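NOL1/NOP2/sun family protein (Enterococcus faecium, PDB 3M4X) probably methylates ribosomal RNA with S-adenosylmethionine as donor, as a member of the RsmB/RsmF family of RNA cytosine methyltransferases. Local coordinates at residues A[101-106]-A[121-126]; A[258-263]-A[295-300]; A[264-269]-A[283-288]. One frame throughout, in Å; residues are numbered along the deposited sequence.

Contact 1. Residues A[101-106]-A[121-126]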
ATOM      1  N   ALA A 101      -3.230  10.939  -4.732  1.00 36.05           N
ATOM      2  CA  ALA A 101      -3.615   9.990  -5.766  1.00 32.47           C
ATOM      3  C   ALA A 101      -5.118   9.859  -5.909  1.00 34.13           C
ATOM      4  O   ALA A 101      -5.615   9.681  -7.019  1.00 37.20           O
ATOM      5  CB  ALA A 101      -2.976   8.622  -5.507  1.00 28.94           C
ATOM      6  N   ALA A 102      -5.837   9.948  -4.792  1.00 32.74           N
ATOM      7  CA  ALA A 102      -7.299   9.803  -4.783  1.00 33.67           C
ATOM      8  C   ALA A 102      -7.827   8.791  -5.813  1.00 32.47           C
ATOM      9  O   ALA A 102      -8.584   9.135  -6.725  1.00 28.49           O
ATOM     10  CB  ALA A 102      -7.973  11.147  -4.968  1.00 36.20           C
ATOM     11  N   ALA A 103      -7.424   7.537  -5.648  1.00 24.24           N
ATOM     12  CA  ALA A 103      -7.954   6.449  -6.452  1.00 25.01           C
ATOM     13  C   ALA A 103      -9.467   6.350  -6.246  1.00 35.66           C
ATOM     14  O   ALA A 103      -9.984   6.665  -5.180  1.00 32.35           O
ATOM     15  CB  ALA A 103      -7.289   5.154  -6.051  1.00 20.40           C
ATOM     16  N   LYS A 104     -10.176   5.895  -7.269  1.00 42.40           N
ATOM     17  CA  LYS A 104     -11.617   5.755  -7.176  1.00 35.71           C
ATOM     18  C   LYS A 104     -12.012   4.290  -7.302  1.00 34.38           C
ATOM     19  O   LYS A 104     -11.380   3.535  -8.039  1.00 36.80           O
ATOM     20  CB  LYS A 104     -12.302   6.574  -8.271  1.00 39.84           C
ATOM     21  CG  LYS A 104     -12.054   8.083  -8.181  1.00 44.80           C
ATOM     22  CD  LYS A 104     -12.456   8.783  -9.481  1.00 56.84           C
ATOM     23  CE  LYS A 104     -13.888   8.438  -9.896  1.00 68.06           C
ATOM     24  NZ  LYS A 104     -14.225   8.934 -11.276  1.00 72.03           N
ATOM     25  N   PRO A 105     -13.056   3.882  -6.564  1.00 26.66           N
ATOM     26  CA  PRO A 105     -13.636   2.550  -6.729  1.00 25.27           C
ATOM     27  C   PRO A 105     -13.840   2.235  -8.201  1.00 29.94           C
ATOM     28  O   PRO A 105     -14.452   3.040  -8.917  1.00 32.41           O
ATOM     29  CB  PRO A 105     -15.000   2.687  -6.041  1.00 31.33           C
ATOM     30  CG  PRO A 105     -14.736   3.713  -4.915  1.00 25.28           C
ATOM     31  CD  PRO A 105     -13.777   4.697  -5.563  1.00 25.18           C
ATOM     32  N   GLY A 106     -13.321   1.094  -8.653  1.00 27.43           N
ATOM     33  CA  GLY A 106     -13.547   0.660 -10.026  1.00 30.02           C
ATOM     34  C   GLY A 106     -12.436   1.000 -11.012  1.00 32.95           C
ATOM     35  O   GLY A 106     -12.439   0.525 -12.150  1.00 31.14           O
ATOM     36  N   THR A 121      -1.708   0.632   0.138  1.00 33.13           N
ATOM     37  CA  THR A 121      -2.629   0.319   1.199  1.00 26.56           C
ATOM     38  C   THR A 121      -3.631   1.472   1.348  1.00 27.61           C
ATOM     39  O   THR A 121      -4.815   1.241   1.555  1.00 25.61           O
ATOM     40  CB  THR A 121      -1.799  -0.027   2.467  1.00 41.10           C
ATOM     41  OG1 THR A 121      -2.010  -1.402   2.827  1.00 45.30           O
ATOM     42  CG2 THR A 121      -2.089   0.899   3.602  1.00 31.74           C
ATOM     43  N   GLN A 122      -3.188   2.716   1.157  1.00 26.59           N
ATOM     44  CA  GLN A 122      -4.175   3.798   1.120  1.00 33.88           C
ATOM     45  C   GLN A 122      -5.008   3.815  -0.173  1.00 31.35           C
ATOM     46  O   GLN A 122      -6.183   4.201  -0.161  1.00 28.45           O
ATOM     47  CB  GLN A 122      -3.610   5.196   1.513  1.00 39.56           C
ATOM     48  CG  GLN A 122      -2.357   5.642   0.833  1.00 48.49           C
ATOM     49  CD  GLN A 122      -1.590   6.753   1.599  1.00 43.01           C
ATOM     50  OE1 GLN A 122      -0.356   6.819   1.517  1.00 36.49           O
ATOM     51  NE2 GLN A 122      -2.321   7.638   2.315  1.00 32.31           N
ATOM     52  N   LEU A 123      -4.426   3.360  -1.274  1.00 29.82           N
ATOM     53  CA  LEU A 123      -5.176   3.273  -2.530  1.00 25.39           C
ATOM     54  C   LEU A 123      -6.300   2.259  -2.405  1.00 24.46           C
ATOM     55  O   LEU A 123      -7.440   2.498  -2.808  1.00 29.97           O
ATOM     56  CB  LEU A 123      -4.252   2.856  -3.675  1.00 25.50           C
ATOM     57  CG  LEU A 123      -3.127   3.825  -4.065  1.00 26.13           C
ATOM     58  CD1 LEU A 123      -2.176   3.156  -5.061  1.00 23.14           C
ATOM     59  CD2 LEU A 123      -3.707   5.103  -4.652  1.00 21.64           C
ATOM     60  N   ALA A 124      -5.962   1.103  -1.863  1.00 23.65           N
ATOM     61  CA  ALA A 124      -6.927   0.046  -1.680  1.00 23.15           C
ATOM     62  C   ALA A 124      -8.064   0.499  -0.761  1.00 30.95           C
ATOM     63  O   ALA A 124      -9.223   0.149  -0.989  1.00 36.11           O
ATOM     64  CB  ALA A 124      -6.242  -1.170  -1.124  1.00 27.97           C
ATOM     65  N   ALA A 125      -7.743   1.276   0.271  1.00 26.31           N
ATOM     66  CA  ALA A 125      -8.782   1.782   1.172  1.00 31.11           C
ATOM     67  C   ALA A 125      -9.709   2.671   0.370  1.00 35.50           C
ATOM     68  O   ALA A 125     -10.918   2.671   0.581  1.00 34.96           O
ATOM     69  CB  ALA A 125      -8.169   2.566   2.366  1.00 29.41           C
ATOM     70  N   GLN A 126      -9.129   3.425  -0.565  1.00 31.99           N
ATOM     71  CA  GLN A 126      -9.896   4.349  -1.388  1.00 25.11           C
ATOM     72  C   GLN A 126     -10.814   3.600  -2.369  1.00 33.70           C
ATOM     73  O   GLN A 126     -11.918   4.053  -2.683  1.00 33.28           O
ATOM     74  CB  GLN A 126      -8.949   5.263  -2.162  1.00 27.22           C
ATOM     75  CG  GLN A 126      -8.349   6.431  -1.359  1.00 25.59           C
ATOM     76  CD  GLN A 126      -7.114   7.032  -2.049  1.00 29.56           C
ATOM     77  OE1 GLN A 126      -6.608   6.486  -3.033  1.00 27.91           O
ATOM     78  NE2 GLN A 126      -6.638   8.161  -1.539  1.00 26.67           N
TER
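Ala101, in the last turn of helix 95-101, turns its methyl group onto the branched end of Leu123, with CB 3.7 Å from CD2. The chain leaves helical geometry at Ala102, whose positive phi of 35° turns it out of the helix; its own CB points away from helix 118-127, and it is the backbone that meets the other segment, CA lying 3.7 Å from NE2 of Gln126. Ala103 carries the centre of the contact. Its N-H is bound by OE1 of Gln126 at 2.9 Å, a bent bond whose donor stands 63° above the plane of the amide carbonyl. Its methyl group faces the helix as well, CB sitting 3.8 Å from CD2 of Leu123, so that this one leucine branch touches both Ala101 and Ala103. The carbonyl is covered in turn by the aliphatic root of the glutamine, O of Ala103 being 3.5 Å from CB of Gln126. The Gln126 chain runs extended beyond CG (chi2 163°), which carries CD away from its own helix toward the turn. There the amide works with both ends: while OE1 takes the N-H of Ala103, NE2 binds the carbonyl O of Gly98 in helix 95-101, which fixes the flip of the group. Farther along, the ring of Pro105 rests against the helix backbone, CD 3.5 Å from the carbonyl O of Gln126, and also touches Lys128. Gln126 thus ties the exit of helix 95-101 to the last turn of helix 118-127. The link between them, strand 108-111, pairs with parallel neighbours in the central sheet, and this helix-loop-strand-helix order is that of the opening part of a Rossmann-like methyltransferase domain.

Contact 2. Residues A[258-263]-A[295-300]; sequences EEIPLT and HFVAKL
Ile260 and Lys299 carry the apolar part of this contact, their side chains crossing obliquely with CG1 of Ile260 3.8 Å from CB of Lys299. CD1 of the isoleucine reaches on past the lysine root to the strand backbone, 3.8 Å from N of Lys299, and toward CG1 of Val297. Lys299 begins with CG anti to its backbone N (chi1 -180°) and bends at chi3 (66°), and its end comes to the carbonyl of Glu259, NZ lying 3.2 Å from O of Glu259. The lysine side chain crosses that of Pro261 at about a right angle, NZ 4.2 Å from CD of Pro261. CB of Glu258 is 3.4 Å from O of Lys299, while OE1 of Glu258 is hydrogen-bonded to OG1 of both Thr301 and Thr256. Between the backbones, N of Glu258 donates to O of Lys299 at 2.8 Å. On the other side of the same residue pair a water stands in for a direct bond, accepting from N of Lys299 at 2.9 Å and lying 2.7 Å from O of Glu258. Strand 255-258 runs antiparallel to strand 295-302 in the methyltransferase sheet, and after Glu258 the chain leaves it as a loop.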
ATOM      1  N   GLU A 258      -1.668  19.102 -12.695  1.00 37.29           N
ATOM      2  CA  GLU A 258      -3.000  19.216 -12.141  1.00 36.89           C
ATOM      3  C   GLU A 258      -2.987  19.645 -10.668  1.00 39.56           C
ATOM      4  O   GLU A 258      -2.001  19.443  -9.938  1.00 31.11           O
ATOM      5  CB  GLU A 258      -3.718  17.871 -12.303  1.00 40.26           C
ATOM      6  CG  GLU A 258      -5.131  17.975 -12.835  1.00 49.65           C
ATOM      7  CD  GLU A 258      -5.194  18.246 -14.321  1.00 53.58           C
ATOM      8  OE1 GLU A 258      -4.289  17.806 -15.057  1.00 55.08           O
ATOM      9  OE2 GLU A 258      -6.164  18.897 -14.757  1.00 59.96           O
ATOM     10  N   GLU A 259      -4.094  20.228 -10.227  1.00 41.21           N
ATOM     11  CA  GLU A 259      -4.226  20.631  -8.837  1.00 37.79           C
ATOM     12  C   GLU A 259      -4.451  19.430  -7.938  1.00 41.30           C
ATOM     13  O   GLU A 259      -5.051  18.438  -8.346  1.00 43.25           O
ATOM     14  CB  GLU A 259      -5.363  21.627  -8.682  1.00 42.09           C
ATOM     15  CG  GLU A 259      -5.150  22.866  -9.526  1.00 57.66           C
ATOM     16  CD  GLU A 259      -5.970  24.048  -9.054  1.00 73.20           C
ATOM     17  OE1 GLU A 259      -7.082  23.833  -8.516  1.00 75.92           O
ATOM     18  OE2 GLU A 259      -5.500  25.197  -9.223  1.00 78.62           O
ATOM     19  N   ILE A 260      -3.938  19.521  -6.718  1.00 41.89           N
ATOM     20  CA  ILE A 260      -4.137  18.498  -5.708  1.00 36.28           C
ATOM     21  C   ILE A 260      -4.903  19.125  -4.551  1.00 44.52           C
ATOM     22  O   ILE A 260      -4.306  19.746  -3.675  1.00 45.20           O
ATOM     23  CB  ILE A 260      -2.790  17.973  -5.200  1.00 39.12           C
ATOM     24  CG1 ILE A 260      -2.004  17.338  -6.357  1.00 30.44           C
ATOM     25  CG2 ILE A 260      -3.006  16.989  -4.031  1.00 38.40           C
ATOM     26  CD1 ILE A 260      -0.550  16.985  -6.039  1.00 25.47           C
ATOM     27  N   PRO A 261      -6.237  18.999  -4.561  1.00 49.30           N
ATOM     28  CA  PRO A 261      -7.027  19.648  -3.509  1.00 47.88           C
ATOM     29  C   PRO A 261      -6.640  19.129  -2.127  1.00 51.00           C
ATOM     30  O   PRO A 261      -6.525  17.920  -1.921  1.00 52.03           O
ATOM     31  CB  PRO A 261      -8.468  19.247  -3.845  1.00 50.83           C
ATOM     32  CG  PRO A 261      -8.428  18.793  -5.289  1.00 51.75           C
ATOM     33  CD  PRO A 261      -7.071  18.207  -5.484  1.00 49.34           C
ATOM     34  N   LEU A 262      -6.420  20.043  -1.191  1.00 55.65           N
ATOM     35  CA  LEU A 262      -6.129  19.670   0.191  1.00 58.53           C
ATOM     36  C   LEU A 262      -6.723  20.665   1.173  1.00 59.81           C
ATOM     37  O   LEU A 262      -6.879  21.847   0.858  1.00 58.81           O
ATOM     38  CB  LEU A 262      -4.627  19.581   0.423  1.00 58.74           C
ATOM     39  CG  LEU A 262      -3.976  18.253   0.079  1.00 60.59           C
ATOM     40  CD1 LEU A 262      -2.522  18.308   0.477  1.00 62.33           C
ATOM     41  CD2 LEU A 262      -4.688  17.134   0.806  1.00 61.56           C
ATOM     42  N   THR A 263      -7.057  20.174   2.361  1.00 63.87           N
ATOM     43  CA  THR A 263      -7.512  21.031   3.444  1.00 65.45           C
ATOM     44  C   THR A 263      -6.292  21.612   4.134  1.00 61.66           C
ATOM     45  O   THR A 263      -6.190  22.819   4.340  1.00 61.25           O
ATOM     46  CB  THR A 263      -8.333  20.246   4.474  1.00 67.38           C
ATOM     47  OG1 THR A 263      -9.441  19.620   3.820  1.00 66.52           O
ATOM     48  CG2 THR A 263      -8.848  21.180   5.582  1.00 69.55           C
ATOM     49  N   HIS A 295       8.727  15.577   1.579  1.00 47.72           N
ATOM     50  CA  HIS A 295       8.204  14.898   0.408  1.00 41.07           C
ATOM     51  C   HIS A 295       7.953  15.891  -0.715  1.00 38.86           C
ATOM     52  O   HIS A 295       7.748  17.090  -0.488  1.00 40.43           O
ATOM     53  CB  HIS A 295       6.910  14.152   0.761  1.00 39.99           C
ATOM     54  CG  HIS A 295       7.057  12.659   0.766  1.00 42.14           C
ATOM     55  ND1 HIS A 295       7.446  11.950   1.887  1.00 48.65           N
ATOM     56  CD2 HIS A 295       6.884  11.741  -0.214  1.00 40.17           C
ATOM     57  CE1 HIS A 295       7.501  10.663   1.596  1.00 48.18           C
ATOM     58  NE2 HIS A 295       7.161  10.508   0.326  1.00 48.07           N
ATOM     59  N   PHE A 296       7.996  15.379  -1.934  1.00 36.38           N
ATOM     60  CA  PHE A 296       7.547  16.106  -3.104  1.00 34.86           C
ATOM     61  C   PHE A 296       6.471  15.258  -3.781  1.00 31.58           C
ATOM     62  O   PHE A 296       6.646  14.054  -3.927  1.00 32.92           O
ATOM     63  CB  PHE A 296       8.732  16.318  -4.055  1.00 30.94           C
ATOM     64  CG  PHE A 296       8.367  16.977  -5.341  1.00 31.48           C
ATOM     65  CD1 PHE A 296       8.193  18.356  -5.406  1.00 32.45           C
ATOM     66  CD2 PHE A 296       8.231  16.226  -6.505  1.00 34.12           C
ATOM     67  CE1 PHE A 296       7.874  18.976  -6.608  1.00 32.24           C
ATOM     68  CE2 PHE A 296       7.911  16.835  -7.713  1.00 26.09           C
ATOM     69  CZ  PHE A 296       7.733  18.207  -7.762  1.00 34.40           C
ATOM     70  N   VAL A 297       5.360  15.874  -4.173  1.00 31.42           N
ATOM     71  CA  VAL A 297       4.326  15.175  -4.926  1.00 35.06           C
ATOM     72  C   VAL A 297       3.762  16.004  -6.063  1.00 36.00           C
ATOM     73  O   VAL A 297       3.580  17.208  -5.928  1.00 32.42           O
ATOM     74  CB  VAL A 297       3.126  14.739  -4.051  1.00 40.20           C
ATOM     75  CG1 VAL A 297       2.179  13.876  -4.881  1.00 36.07           C
ATOM     76  CG2 VAL A 297       3.604  13.953  -2.883  1.00 49.83           C
ATOM     77  N   ALA A 298       3.459  15.342  -7.177  1.00 37.64           N
ATOM     78  CA  ALA A 298       2.845  15.998  -8.322  1.00 33.57           C
ATOM     79  C   ALA A 298       1.776  15.097  -8.945  1.00 30.30           C
ATOM     80  O   ALA A 298       1.926  13.868  -8.989  1.00 31.63           O
ATOM     81  CB  ALA A 298       3.922  16.366  -9.354  1.00 35.19           C
ATOM     82  N   LYS A 299       0.683  15.696  -9.400  1.00 33.93           N
ATOM     83  CA  LYS A 299      -0.347  14.942 -10.121  1.00 33.72           C
ATOM     84  C   LYS A 299      -0.481  15.468 -11.549  1.00 33.96           C
ATOM     85  O   LYS A 299      -0.616  16.666 -11.755  1.00 36.46           O
ATOM     86  CB  LYS A 299      -1.701  15.023  -9.414  1.00 36.46           C
ATOM     87  CG  LYS A 299      -2.804  14.254 -10.125  1.00 43.89           C
ATOM     88  CD  LYS A 299      -4.070  14.135  -9.267  1.00 45.30           C
ATOM     89  CE  LYS A 299      -4.704  15.495  -9.057  1.00 44.55           C
ATOM     90  NZ  LYS A 299      -6.066  15.433  -8.462  1.00 41.71           N
ATOM     91  N   LEU A 300      -0.450  14.570 -12.527  1.00 34.23           N
ATOM     92  CA  LEU A 300      -0.550  14.961 -13.931  1.00 37.44           C
ATOM     93  C   LEU A 300      -1.601  14.148 -14.657  1.00 38.58           C
ATOM     94  O   LEU A 300      -1.890  13.020 -14.271  1.00 33.66           O
ATOM     95  CB  LEU A 300       0.801  14.774 -14.639  1.00 33.06           C
ATOM     96  CG  LEU A 300       1.933  15.581 -13.994  1.00 36.99           C
ATOM     97  CD1 LEU A 300       2.825  14.674 -13.137  1.00 33.12           C
ATOM     98  CD2 LEU A 300       2.745  16.313 -15.066  1.00 35.32           C
TER
HETATM   99  O   HOH W   1       0.444  18.523  -9.112  1.00 35.26           O

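Contact 3. Residues A[264-269]-A[283-288]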
ATOM      1  N   GLN A 264      -5.361  20.733   4.479  1.00 59.62           N
ATOM      2  CA  GLN A 264      -4.105  21.141   5.087  1.00 62.31           C
ATOM      3  C   GLN A 264      -3.263  21.966   4.106  1.00 57.48           C
ATOM      4  O   GLN A 264      -2.945  21.509   3.006  1.00 53.79           O
ATOM      5  CB  GLN A 264      -3.335  19.903   5.551  1.00 64.00           C
ATOM      6  CG  GLN A 264      -2.036  20.207   6.281  1.00 69.92           C
ATOM      7  CD  GLN A 264      -2.257  20.892   7.615  1.00 73.63           C
ATOM      8  OE1 GLN A 264      -3.356  20.858   8.174  1.00 73.90           O
ATOM      9  NE2 GLN A 264      -1.205  21.518   8.136  1.00 76.90           N
ATOM     10  N   SER A 265      -2.909  23.186   4.496  1.00 54.44           N
ATOM     11  CA  SER A 265      -2.038  24.001   3.655  1.00 50.90           C
ATOM     12  C   SER A 265      -0.626  23.438   3.680  1.00 48.76           C
ATOM     13  O   SER A 265      -0.204  22.823   4.663  1.00 52.01           O
ATOM     14  CB  SER A 265      -2.039  25.459   4.103  1.00 59.75           C
ATOM     15  OG  SER A 265      -3.118  26.158   3.516  1.00 66.66           O
ATOM     16  N   VAL A 266       0.099  23.642   2.591  1.00 46.00           N
ATOM     17  CA  VAL A 266       1.419  23.058   2.444  1.00 44.81           C
ATOM     18  C   VAL A 266       2.261  23.965   1.599  1.00 44.48           C
ATOM     19  O   VAL A 266       1.753  24.914   1.005  1.00 50.39           O
ATOM     20  CB  VAL A 266       1.355  21.683   1.743  1.00 53.68           C
ATOM     21  CG1 VAL A 266       1.072  20.586   2.742  1.00 58.67           C
ATOM     22  CG2 VAL A 266       0.308  21.697   0.626  1.00 49.38           C
ATOM     23  N   SER A 267       3.553  23.670   1.542  1.00 44.35           N
ATOM     24  CA  SER A 267       4.451  24.359   0.627  1.00 42.96           C
ATOM     25  C   SER A 267       4.240  23.843  -0.799  1.00 43.61           C
ATOM     26  O   SER A 267       3.584  22.820  -1.021  1.00 44.38           O
ATOM     27  CB  SER A 267       5.904  24.165   1.052  1.00 44.81           C
ATOM     28  OG  SER A 267       6.108  24.637   2.370  1.00 49.15           O
ATOM     29  N   SER A 268       4.812  24.545  -1.762  1.00 42.44           N
ATOM     30  CA  SER A 268       4.552  24.250  -3.155  1.00 37.55           C
ATOM     31  C   SER A 268       5.856  24.093  -3.916  1.00 39.21           C
ATOM     32  O   SER A 268       6.902  24.534  -3.453  1.00 41.49           O
ATOM     33  CB  SER A 268       3.730  25.381  -3.756  1.00 40.08           C
ATOM     34  OG  SER A 268       4.580  26.288  -4.427  1.00 53.11           O
ATOM     35  N   GLY A 269       5.809  23.446  -5.075  1.00 36.83           N
ATOM     36  CA  GLY A 269       6.968  23.415  -5.949  1.00 35.33           C
ATOM     37  C   GLY A 269       7.350  24.841  -6.339  1.00 42.05           C
ATOM     38  O   GLY A 269       6.513  25.743  -6.322  1.00 41.44           O
ATOM     39  N   ILE A 283       3.459  19.946  -4.828  1.00 38.78           N
ATOM     40  CA  ILE A 283       3.448  20.091  -3.374  1.00 37.29           C
ATOM     41  C   ILE A 283       4.793  19.765  -2.771  1.00 36.17           C
ATOM     42  O   ILE A 283       5.374  18.723  -3.064  1.00 35.39           O
ATOM     43  CB  ILE A 283       2.461  19.115  -2.725  1.00 33.66           C
ATOM     44  CG1 ILE A 283       1.013  19.499  -3.028  1.00 33.43           C
ATOM     45  CG2 ILE A 283       2.704  19.020  -1.221  1.00 33.14           C
ATOM     46  CD1 ILE A 283       0.017  18.475  -2.473  1.00 38.44           C
ATOM     47  N   ARG A 284       5.272  20.653  -1.915  1.00 38.74           N
ATOM     48  CA  ARG A 284       6.470  20.378  -1.142  1.00 41.11           C
ATOM     49  C   ARG A 284       6.147  20.310   0.337  1.00 38.70           C
ATOM     50  O   ARG A 284       5.325  21.065   0.848  1.00 37.65           O
ATOM     51  CB  ARG A 284       7.563  21.421  -1.403  1.00 35.32           C
ATOM     52  CG  ARG A 284       8.458  21.074  -2.588  1.00 36.36           C
ATOM     53  CD  ARG A 284       9.471  22.182  -2.863  1.00 36.10           C
ATOM     54  NE  ARG A 284      10.420  21.823  -3.911  1.00 35.81           N
ATOM     55  CZ  ARG A 284      11.550  21.142  -3.712  1.00 40.83           C
ATOM     56  NH1 ARG A 284      11.895  20.736  -2.493  1.00 39.04           N
ATOM     57  NH2 ARG A 284      12.339  20.865  -4.741  1.00 40.12           N
ATOM     58  N   ILE A 285       6.805  19.393   1.022  1.00 35.68           N
ATOM     59  CA  ILE A 285       6.710  19.335   2.466  1.00 36.93           C
ATOM     60  C   ILE A 285       8.109  19.548   3.037  1.00 38.22           C
ATOM     61  O   ILE A 285       9.019  18.755   2.791  1.00 38.84           O
ATOM     62  CB  ILE A 285       6.074  18.003   2.932  1.00 39.41           C
ATOM     63  CG1 ILE A 285       4.617  17.944   2.468  1.00 38.21           C
ATOM     64  CG2 ILE A 285       6.142  17.874   4.449  1.00 45.20           C
ATOM     65  CD1 ILE A 285       3.936  16.654   2.752  1.00 46.28           C
ATOM     66  N   TRP A 286       8.278  20.653   3.754  1.00 39.10           N
ATOM     67  CA  TRP A 286       9.560  21.010   4.359  1.00 45.12           C
ATOM     68  C   TRP A 286       9.473  20.774   5.868  1.00 51.27           C
ATOM     69  O   TRP A 286       8.492  21.168   6.501  1.00 51.33           O
ATOM     70  CB  TRP A 286       9.886  22.482   4.108  1.00 43.57           C
ATOM     71  CG  TRP A 286      10.158  22.903   2.664  1.00 42.72           C
ATOM     72  CD1 TRP A 286       9.303  23.569   1.826  1.00 36.53           C
ATOM     73  CD2 TRP A 286      11.387  22.745   1.933  1.00 40.96           C
ATOM     74  NE1 TRP A 286       9.913  23.808   0.615  1.00 37.57           N
ATOM     75  CE2 TRP A 286      11.193  23.319   0.656  1.00 38.00           C
ATOM     76  CE3 TRP A 286      12.628  22.173   2.231  1.00 37.46           C
ATOM     77  CZ2 TRP A 286      12.192  23.326  -0.322  1.00 36.57           C
ATOM     78  CZ3 TRP A 286      13.618  22.179   1.258  1.00 38.44           C
ATOM     79  CH2 TRP A 286      13.396  22.756  -0.003  1.00 34.49           C
ATOM     80  N   PRO A 287      10.496  20.134   6.450  1.00 52.34           N
ATOM     81  CA  PRO A 287      10.477  19.758   7.874  1.00 48.67           C
ATOM     82  C   PRO A 287      10.465  20.976   8.808  1.00 46.37           C
ATOM     83  O   PRO A 287       9.955  20.910   9.920  1.00 46.09           O
ATOM     84  CB  PRO A 287      11.786  18.976   8.059  1.00 49.38           C
ATOM     85  CG  PRO A 287      12.336  18.742   6.679  1.00 53.29           C
ATOM     86  CD  PRO A 287      11.767  19.792   5.792  1.00 52.54           C
ATOM     87  N   HIS A 288      11.037  22.084   8.362  1.00 42.67           N
ATOM     88  CA  HIS A 288      11.089  23.270   9.202  1.00 49.45           C
ATOM     89  C   HIS A 288       9.807  24.098   9.123  1.00 52.80           C
ATOM     90  O   HIS A 288       9.636  25.058   9.871  1.00 57.16           O
ATOM     91  CB  HIS A 288      12.301  24.126   8.828  1.00 52.20           C
ATOM     92  CG  HIS A 288      12.255  24.671   7.433  1.00 50.41           C
ATOM     93  ND1 HIS A 288      12.436  23.879   6.316  1.00 45.01           N
ATOM     94  CD2 HIS A 288      12.064  25.930   6.976  1.00 48.64           C
ATOM     95  CE1 HIS A 288      12.352  24.631   5.232  1.00 46.21           C
ATOM     96  NE2 HIS A 288      12.129  25.877   5.604  1.00 44.06           N
TER
HETATM   97  O   HOH W   2       8.649  25.511  -1.476  1.00 49.42           O
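Ser267 and Arg284 form the tight part of the contact, with N of Arg284 donating to O of Ser267 at 2.9 Å from 61° above the carbonyl plane. Their CB atoms lie on one face of the sheet, 4.0 Å apart, and CB of Ser267 presses to 3.2 Å from O of Arg284. OG of Ser267, anti to the carbonyl carbon (chi1 -58°), meets the indole edge in its plane, 3.4 Å from CD1 of Trp286, while its hydrogen bond goes to Asp290. Arg284 runs extended past Ser268, CD 3.5 Å from O of Ser268, to a salt bridge with Glu243 and the carbonyl of Phe237. The looser part lies at Val266, whose side chain slants across that of Ile283 with CG2 to CG2 at 4.0 Å, CG1 of Val266 making a wider approach to Ile285. One water bridges the indole end, accepting from NE1 of Trp286 at 3.0 Å and donating to O of Ser268. The indole lies with its plane parallel to the ring of Phe237 and meets Phe27 edge-to-face. Short and strongly divergent, with the bond from N of Arg284 to O of Ser267 at its centre, this is an antiparallel beta pairing that adds strand 267-268 to strand 283-285 of the methyltransferase sheet.

How the contacts relate
Contacts 2 and 3 belong to one antiparallel region of the sheet and their centres lie about 10 Å apart. Strand 295-302 of contact 2 is the sheet neighbour of strand 283-285 of contact 3: N of Ile285 probably bonds to O of His295 at 2.9 Å, and N of Ile283 to O of Val297 at 3.0 Å, while CG2 of Ile260 packs on CD1 of Ile283. Along the chain, contact 3 is nested within the loop that contact 2 closes. Contact 1 closes before either opens; its centre is about 15 Å from that of contact 2 and about 23 Å from that of contact 3, nearest atoms about 5 and 9 Å away. Helix 95-101, which ends in contact 1, nevertheless covers Val297 and Leu262 of contact 2 through Ile96.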